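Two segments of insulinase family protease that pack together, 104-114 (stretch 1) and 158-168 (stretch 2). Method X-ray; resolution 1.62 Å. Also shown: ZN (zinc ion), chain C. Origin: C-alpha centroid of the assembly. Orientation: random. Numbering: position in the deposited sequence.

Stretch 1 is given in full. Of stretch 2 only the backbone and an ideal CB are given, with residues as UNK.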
# COMPACT_ATOMS: atom_id res chain seq x y z
N LEU A 104 -0.64 -13.74 -5.01
CA LEU A 104 -1.17 -13.29 -3.73
C LEU A 104 -1.69 -14.45 -2.94
O LEU A 104 -2.22 -15.41 -3.48
CB LEU A 104 -2.32 -12.31 -3.93
CG LEU A 104 -1.91 -10.93 -4.45
CD1 LEU A 104 -3.12 -10.05 -4.79
CD2 LEU A 104 -1.04 -10.23 -3.42
N PRO A 105 -1.55 -14.34 -1.64
CA PRO A 105 -2.25 -15.33 -0.83
C PRO A 105 -3.75 -15.20 -0.97
O PRO A 105 -4.26 -14.11 -1.27
CB PRO A 105 -1.80 -15.04 0.59
CG PRO A 105 -1.34 -13.61 0.59
CD PRO A 105 -0.94 -13.26 -0.82
N PRO A 106 -4.48 -16.25 -0.62
CA PRO A 106 -5.95 -16.18 -0.74
C PRO A 106 -6.58 -15.08 0.07
O PRO A 106 -7.57 -14.49 -0.34
CB PRO A 106 -6.41 -17.56 -0.27
CG PRO A 106 -5.28 -18.43 -0.52
CD PRO A 106 -4.05 -17.60 -0.23
N ALA A 107 -6.01 -14.82 1.22
CA ALA A 107 -6.44 -13.68 2.02
C ALA A 107 -5.29 -13.10 2.80
O ALA A 107 -4.32 -13.79 3.13
CB ALA A 107 -7.55 -14.06 2.98
N ILE A 108 -5.41 -11.81 3.02
CA ILE A 108 -4.51 -11.01 3.82
C ILE A 108 -5.35 -10.33 4.85
O ILE A 108 -6.36 -9.69 4.49
CB ILE A 108 -3.82 -9.91 2.95
CG1 ILE A 108 -2.94 -10.54 1.88
CG2 ILE A 108 -3.03 -8.91 3.85
CD1 ILE A 108 -2.52 -9.58 0.79
N THR A 109 -5.00 -10.46 6.12
CA THR A 109 -5.74 -9.74 7.15
C THR A 109 -4.87 -8.73 7.86
O THR A 109 -3.64 -8.87 7.93
CB THR A 109 -6.38 -10.67 8.17
OG1 THR A 109 -5.42 -11.18 9.06
CG2 THR A 109 -7.13 -11.83 7.47
N SER A 110 -5.48 -7.67 8.37
CA SER A 110 -4.72 -6.59 8.91
C SER A 110 -5.49 -5.97 10.07
O SER A 110 -6.38 -6.61 10.64
CB SER A 110 -4.41 -5.60 7.75
OG SER A 110 -3.54 -4.55 8.15
N TYR A 111 -5.11 -4.77 10.48
CA TYR A 111 -5.74 -4.09 11.59
C TYR A 111 -7.16 -3.68 11.29
O TYR A 111 -8.02 -3.77 12.11
CB TYR A 111 -4.85 -2.85 11.91
CG TYR A 111 -3.52 -3.21 12.41
CD1 TYR A 111 -3.34 -3.61 13.75
CD2 TYR A 111 -2.40 -3.26 11.58
CE1 TYR A 111 -2.07 -4.02 14.20
CE2 TYR A 111 -1.16 -3.63 12.05
CZ TYR A 111 -0.99 -4.01 13.37
OH TYR A 111 0.26 -4.41 13.82
N ASP A 112 -7.39 -3.18 10.06
CA ASP A 112 -8.68 -2.60 9.71
C ASP A 112 -9.30 -3.13 8.44
O ASP A 112 -10.34 -2.63 8.02
CB ASP A 112 -8.66 -1.06 9.69
CG ASP A 112 -7.81 -0.46 8.63
OD1 ASP A 112 -7.23 -1.20 7.83
OD2 ASP A 112 -7.68 0.81 8.66
N PHE A 113 -8.73 -4.20 7.90
CA PHE A 113 -9.29 -4.86 6.74
C PHE A 113 -8.89 -6.31 6.64
O PHE A 113 -7.89 -6.76 7.21
CB PHE A 113 -8.94 -4.12 5.42
CG PHE A 113 -7.53 -4.27 4.99
CD1 PHE A 113 -7.13 -5.32 4.15
CD2 PHE A 113 -6.56 -3.34 5.41
CE1 PHE A 113 -5.82 -5.44 3.74
CE2 PHE A 113 -5.21 -3.51 5.04
CZ PHE A 113 -4.86 -4.50 4.19
N THR A 114 -9.70 -7.03 5.86
CA THR A 114 -9.35 -8.34 5.29
C THR A 114 -9.51 -8.25 3.78
O THR A 114 -10.54 -7.76 3.28
CB THR A 114 -10.32 -9.38 5.83
OG1 THR A 114 -10.13 -9.44 7.25
CG2 THR A 114 -10.08 -10.79 5.30
N UNK A 158 0.20 -21.88 7.05
CA UNK A 158 -0.75 -20.78 7.24
C UNK A 158 -0.90 -20.07 5.94
O UNK A 158 -0.03 -19.30 5.53
CB UNK A 158 -0.30 -19.81 8.34
N UNK A 159 -2.04 -20.30 5.24
CA UNK A 159 -2.18 -19.64 3.96
C UNK A 159 -2.60 -18.19 4.07
O UNK A 159 -2.64 -17.50 3.06
CB UNK A 159 -3.19 -20.40 3.10
N UNK A 160 -2.92 -17.70 5.26
CA UNK A 160 -3.42 -16.34 5.44
C UNK A 160 -2.30 -15.38 5.87
O UNK A 160 -1.63 -15.60 6.90
CB UNK A 160 -4.55 -16.33 6.47
N UNK A 161 -2.08 -14.36 5.08
CA UNK A 161 -1.01 -13.42 5.32
C UNK A 161 -1.50 -12.28 6.15
O UNK A 161 -2.71 -12.12 6.40
CB UNK A 161 -0.42 -12.91 4.00
N UNK A 162 -0.55 -11.46 6.58
CA UNK A 162 -0.91 -10.22 7.24
C UNK A 162 -0.44 -9.01 6.46
O UNK A 162 0.39 -9.11 5.56
CB UNK A 162 -0.33 -10.19 8.66
N UNK A 163 -1.03 -7.86 6.75
CA UNK A 163 -0.44 -6.57 6.35
C UNK A 163 -0.23 -5.72 7.59
O UNK A 163 -1.19 -5.52 8.35
CB UNK A 163 -1.33 -5.84 5.34
N UNK A 164 0.99 -5.18 7.81
CA UNK A 164 2.24 -5.47 7.12
C UNK A 164 2.54 -6.96 7.09
O UNK A 164 2.06 -7.77 7.92
CB UNK A 164 3.40 -4.72 7.79
N UNK A 165 3.36 -7.36 6.13
CA UNK A 165 3.64 -8.73 5.90
C UNK A 165 4.35 -9.42 7.07
O UNK A 165 4.11 -10.60 7.36
CB UNK A 165 4.48 -8.85 4.63
N UNK A 166 5.18 -8.66 7.80
CA UNK A 166 5.87 -9.19 8.94
C UNK A 166 5.63 -8.28 10.15
O UNK A 166 6.27 -7.23 10.29
CB UNK A 166 7.36 -9.34 8.64
N UNK A 167 4.67 -8.68 10.96
CA UNK A 167 4.26 -7.85 12.13
C UNK A 167 5.34 -7.87 13.17
O UNK A 167 5.41 -6.98 14.02
CB UNK A 167 2.95 -8.34 12.74
N UNK A 168 6.19 -8.91 13.11
CA UNK A 168 7.24 -9.16 14.11
C UNK A 168 8.56 -8.36 13.88
O UNK A 168 9.46 -8.43 14.68
CB UNK A 168 7.56 -10.66 14.12
ZN ZN C . -1.38 -16.11 9.20

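Position 158 lies beyond the reach of stretch 1, but its CB is directed to the side where the zinc ion sits, so a metal-binding side chain such as Asp or His would suit. It is D158, whose OD2 binds ZN at 1.9 Å, while its OD1 accepts a hydrogen bond from the backbone N of position 160 (3.0 Å).

At 159 the CB points sideways, 4.4 Å from P106 CD; many residues would fit, proline among them. P159 meets the prolines of stretch 1 mainly through its carbonyl, with its O 3.6 Å from P105 CB.

From 160 to 162 the chain runs parallel to strand 107-109. The CB at 160 lies on the sheet face that carries A107 and T109, 5.3 Å from T109 CG2. The small A107 leaves room beside it, which favours a branched or long apolar chain. I160 reaches T109 CG2 with CG2 (3.7 Å) and A107 CB with CD1 (4.0 Å); its backbone O also binds ZN, at 2.4 Å.

Position 161 has its CB on the other face, beside I108, and already 3.6 Å from P105 CG and 4.1 Å from I108 CG1. Such close neighbours favour a small apolar residue. A161 fits. Its backbone is held on both sides of I108: A161 N donates to A107 O (3.0 Å), and A161 O accepts from T109 N (2.8 Å).

The CB at 162 returns to the face of T109, 3.6 Å from T109 O, and the extended backbone (-117/161) suits beta-branched residues, Val, Ile or Thr. T162 uses its OG1 within its own stretch, donating to the backbone O of position 164 (2.7 Å).

At 163 the CB points toward stretch 1, 3.8 Å from I108 CG2 and 3.9 Å from F113 CZ, a site for a large apolar or aromatic side chain. F163 packs its CB against both, while S110 OG lies at the ring edge, 3.7 Å from CD2. F163 N donates to T109 O (3.0 Å), and S110 OG to F163 O (2.6 Å).

The peptide before 164 is cis, which strongly suggests proline. P164 points its CB away, yet its CD meets the edge of the Y111 ring, 4.0 Å from CE2.

Positions 165, 166 and 168 make no contact with stretch 1 and tolerate polar residues: Q165, N166 and Q168. Between them, 167 points toward Y111, so a medium or large apolar chain suits; I167 brings CD1 to 3.9 Å from Y111 OH.

Stretch 2, residues 158-168: DPIATFPQNIQ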
# COMPACT_ATOMS: atom_id res chain seq x y z
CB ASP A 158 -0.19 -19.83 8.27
CG ASP A 158 -0.99 -18.62 8.36
OD1 ASP A 158 -2.24 -18.68 8.03
OD2 ASP A 158 -0.32 -17.61 8.71
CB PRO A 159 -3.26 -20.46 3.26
CG PRO A 159 -4.13 -20.91 4.35
CD PRO A 159 -3.20 -21.14 5.56
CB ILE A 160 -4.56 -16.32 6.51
CG1 ILE A 160 -5.61 -17.41 6.20
CG2 ILE A 160 -5.26 -14.91 6.56
CD1 ILE A 160 -6.17 -17.42 4.75
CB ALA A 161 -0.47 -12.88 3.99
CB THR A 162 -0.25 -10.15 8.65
OG1 THR A 162 1.17 -10.29 8.53
CG2 THR A 162 -0.76 -11.28 9.56
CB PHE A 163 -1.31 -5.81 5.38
CG PHE A 163 -0.69 -4.50 5.01
CD1 PHE A 163 0.39 -4.49 4.12
CD2 PHE A 163 -1.06 -3.32 5.66
CE1 PHE A 163 1.03 -3.29 3.84
CE2 PHE A 163 -0.42 -2.11 5.38
CZ PHE A 163 0.63 -2.12 4.45
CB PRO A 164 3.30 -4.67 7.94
CG PRO A 164 2.52 -3.52 8.46
CD PRO A 164 1.20 -4.17 8.85
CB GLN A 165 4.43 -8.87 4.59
CG GLN A 165 4.96 -10.20 4.36
CD GLN A 165 5.44 -10.37 2.92
OE1 GLN A 165 5.38 -11.46 2.37
NE2 GLN A 165 5.90 -9.27 2.31
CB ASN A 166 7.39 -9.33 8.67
CG ASN A 166 8.12 -9.87 9.88
OD1 ASN A 166 7.52 -10.32 10.88
ND2 ASN A 166 9.47 -9.87 9.79
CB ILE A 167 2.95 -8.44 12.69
CG1 ILE A 167 1.82 -8.35 11.64
CG2 ILE A 167 2.53 -7.76 13.94
CD1 ILE A 167 1.38 -6.98 11.17
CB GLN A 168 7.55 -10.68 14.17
CG GLN A 168 6.34 -11.64 14.01
CD GLN A 168 5.30 -11.41 15.06
OE1 GLN A 168 5.62 -10.97 16.15
NE2 GLN A 168 4.03 -11.70 14.74
O HOH W 1 -1.47 -16.85 10.65
O HOH W 2 -0.02 -14.79 9.22
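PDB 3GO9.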